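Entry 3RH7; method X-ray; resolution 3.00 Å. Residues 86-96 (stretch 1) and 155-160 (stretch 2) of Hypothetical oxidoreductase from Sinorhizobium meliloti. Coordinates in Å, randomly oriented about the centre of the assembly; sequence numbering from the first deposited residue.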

# COMPACT_ATOMS: atom_id res chain seq x y z
N VAL A 86 1.28 13.22 3.86
CA VAL A 86 1.42 11.75 3.69
C VAL A 86 1.91 11.23 5.07
O VAL A 86 3.06 11.45 5.45
CB VAL A 86 2.34 11.40 2.47
CG1 VAL A 86 2.49 9.91 2.27
CG2 VAL A 86 1.83 12.04 1.20
N LEU A 87 0.99 10.65 5.85
CA LEU A 87 1.26 10.22 7.22
C LEU A 87 2.30 9.09 7.33
O LEU A 87 2.39 8.27 6.43
CB LEU A 87 -0.04 9.77 7.89
CG LEU A 87 -1.19 10.78 7.95
CD1 LEU A 87 -2.37 10.15 8.62
CD2 LEU A 87 -0.80 12.07 8.73
N SER A 88 3.07 9.04 8.41
CA SER A 88 4.07 7.99 8.60
C SER A 88 3.50 6.80 9.44
O SER A 88 2.36 6.86 9.89
CB SER A 88 5.29 8.58 9.27
OG SER A 88 4.95 8.94 10.59
N GLU A 89 4.30 5.70 9.61
CA GLU A 89 3.92 4.47 10.36
C GLU A 89 3.30 4.72 11.73
O GLU A 89 2.44 3.95 12.17
CB GLU A 89 5.16 3.63 10.64
CG GLU A 89 5.70 2.79 9.53
CD GLU A 89 6.95 2.06 9.96
OE1 GLU A 89 7.81 2.68 10.62
OE2 GLU A 89 7.07 0.86 9.64
N THR A 90 3.81 5.73 12.43
CA THR A 90 3.43 6.07 13.81
C THR A 90 2.19 6.98 13.89
O THR A 90 1.73 7.27 15.00
CB THR A 90 4.62 6.76 14.50
OG1 THR A 90 4.91 8.00 13.83
CG2 THR A 90 5.86 5.88 14.54
N GLN A 91 1.67 7.43 12.73
CA GLN A 91 0.58 8.41 12.72
C GLN A 91 -0.78 7.80 12.45
O GLN A 91 -1.65 8.47 11.86
CB GLN A 91 0.88 9.55 11.72
CG GLN A 91 1.92 10.55 12.26
CD GLN A 91 2.55 11.43 11.20
OE1 GLN A 91 2.49 11.17 9.97
NE2 GLN A 91 3.21 12.48 11.68
N LYS A 92 -1.00 6.55 12.98
CA LYS A 92 -2.29 5.87 12.83
C LYS A 92 -3.41 6.75 13.45
O LYS A 92 -4.45 6.94 12.84
CB LYS A 92 -2.23 4.47 13.46
CG LYS A 92 -3.54 3.68 13.42
CD LYS A 92 -3.50 2.42 14.30
CE LYS A 92 -4.75 2.28 15.13
NZ LYS A 92 -4.55 1.35 16.27
N ASP A 93 -3.12 7.35 14.62
CA ASP A 93 -4.04 8.20 15.41
C ASP A 93 -4.44 9.45 14.66
O ASP A 93 -5.57 9.91 14.84
CB ASP A 93 -3.41 8.59 16.76
CG ASP A 93 -2.10 9.38 16.62
OD1 ASP A 93 -1.09 8.79 16.11
OD2 ASP A 93 -2.10 10.60 16.95
N VAL A 94 -3.53 10.02 13.84
CA VAL A 94 -3.84 11.24 13.11
C VAL A 94 -4.94 10.93 12.09
O VAL A 94 -5.96 11.62 12.02
CB VAL A 94 -2.59 11.87 12.48
CG1 VAL A 94 -2.95 13.12 11.70
CG2 VAL A 94 -1.58 12.20 13.55
N SER A 95 -4.73 9.83 11.34
CA SER A 95 -5.64 9.31 10.33
C SER A 95 -7.01 9.13 10.95
O SER A 95 -7.99 9.59 10.37
CB SER A 95 -5.13 7.99 9.77
OG SER A 95 -6.06 7.42 8.87
N ASN A 96 -7.07 8.54 12.15
CA ASN A 96 -8.34 8.31 12.83
C ASN A 96 -8.95 9.68 13.25
O ASN A 96 -10.02 10.02 12.74
CB ASN A 96 -8.16 7.32 13.97
CG ASN A 96 -7.79 5.91 13.51
OD1 ASN A 96 -8.02 5.53 12.35
ND2 ASN A 96 -7.28 5.06 14.42
N GLY A 155 12.83 10.27 4.87
CA GLY A 155 12.87 8.87 4.43
C GLY A 155 11.80 8.01 5.06
O GLY A 155 11.53 6.90 4.58
N LEU A 156 11.13 8.56 6.12
CA LEU A 156 10.10 7.96 6.96
C LEU A 156 9.11 7.11 6.19
O LEU A 156 8.59 7.54 5.14
CB LEU A 156 9.32 9.02 7.74
CG LEU A 156 10.09 9.77 8.82
CD1 LEU A 156 9.20 10.75 9.53
CD2 LEU A 156 10.77 8.85 9.79
N ASN A 157 8.87 5.90 6.71
CA ASN A 157 7.93 4.95 6.15
C ASN A 157 6.56 5.47 6.35
O ASN A 157 6.25 6.02 7.42
CB ASN A 157 8.06 3.59 6.82
CG ASN A 157 9.35 2.87 6.50
OD1 ASN A 157 9.85 2.91 5.35
ND2 ASN A 157 9.89 2.21 7.51
N GLY A 158 5.73 5.33 5.34
CA GLY A 158 4.38 5.84 5.42
C GLY A 158 3.39 4.87 6.00
O GLY A 158 3.59 3.65 5.93
N LEU A 159 2.32 5.42 6.59
CA LEU A 159 1.17 4.65 7.09
C LEU A 159 0.46 4.16 5.86
O LEU A 159 0.42 4.91 4.86
CB LEU A 159 0.25 5.53 7.97
CG LEU A 159 -1.06 4.91 8.49
CD1 LEU A 159 -0.81 3.92 9.64
CD2 LEU A 159 -1.99 5.99 8.97
N GLY A 160 0.03 2.91 5.90
CA GLY A 160 -0.70 2.31 4.79
C GLY A 160 -2.10 1.93 5.19
O GLY A 160 -2.38 1.80 6.37

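Two backbone hydrogen bonds tie the stretches together. Leu159 N donates to Leu87 O at 2.9 Å with a nearly straight N-H...O angle of 166°, and Glu89 N donates to Asn157 O, also at 2.9 Å but more bent, at 144°. The two bonds flank Ser88 and Gly158, whose CA atoms lie 3.9 Å apart, and together they form a single beta bridge. Both bonds use main-chain groups alone; the side chains contribute through the packing around them. At its centre the backbones run close: Gly158 CA makes a CA-H...O contact with Leu87 O at 3.3 Å, and Ser88 CA lies 3.2 Å from Asn157 O. Glycine has no side chain to accommodate here; a CB on Gly158 would point away from stretch 1, yet would still sit about 3.5 Å from Leu87 O.

Beyond the bridge, stretch 1 turns. A type I beta turn runs from Ser88 to Gln91, closed by Gln91 N donating to Ser88 O at 3.0 Å. Gln91, at the N-cap position of the helix that begins at Lys92, folds its side chain back so that OE1 accepts a hydrogen bond from Ser88 N at 2.7 Å. The amide of Ser88 is thus satisfied within its own stretch, while those of its neighbour Glu89 and of Leu159 serve the bridge. The Ser88 hydroxyl is hydrogen-bonded elsewhere in the structure, which suits a polar residue that is buried.

Packing centres on Leu159, which has the largest area covered by the other stretch, 119 Å². With chi1 near t and chi2 near p, its side chain enters the pocket formed by the turn and the first part of the helix. Its CB lies 3.1 Å from Ser88 O, and CD2 reaches Gln91 O and Ser95 CB, both at 3.8 Å, and Lys92 CA at 3.9 Å. Leu87 CD1 adds an apolar contact with Leu159 CD2 at 4.2 Å. Ser95 points toward stretch 2, and its small side chain leaves room for the leucine methyl. Lys92 contributes the aliphatic base of its side chain, CB lying 4.1 Å from Leu159 CD1, while its end leads away.

Glu89 and Asn157 pack beside the bridge, Glu89 CD lying 3.7 Å from Asn157 CB; both residues are partly exposed, in keeping with their polar ends. Further out, Leu156 CB approaches Ser88 CB at 4.3 Å. In all, the two stretches bury 404 Å² between them.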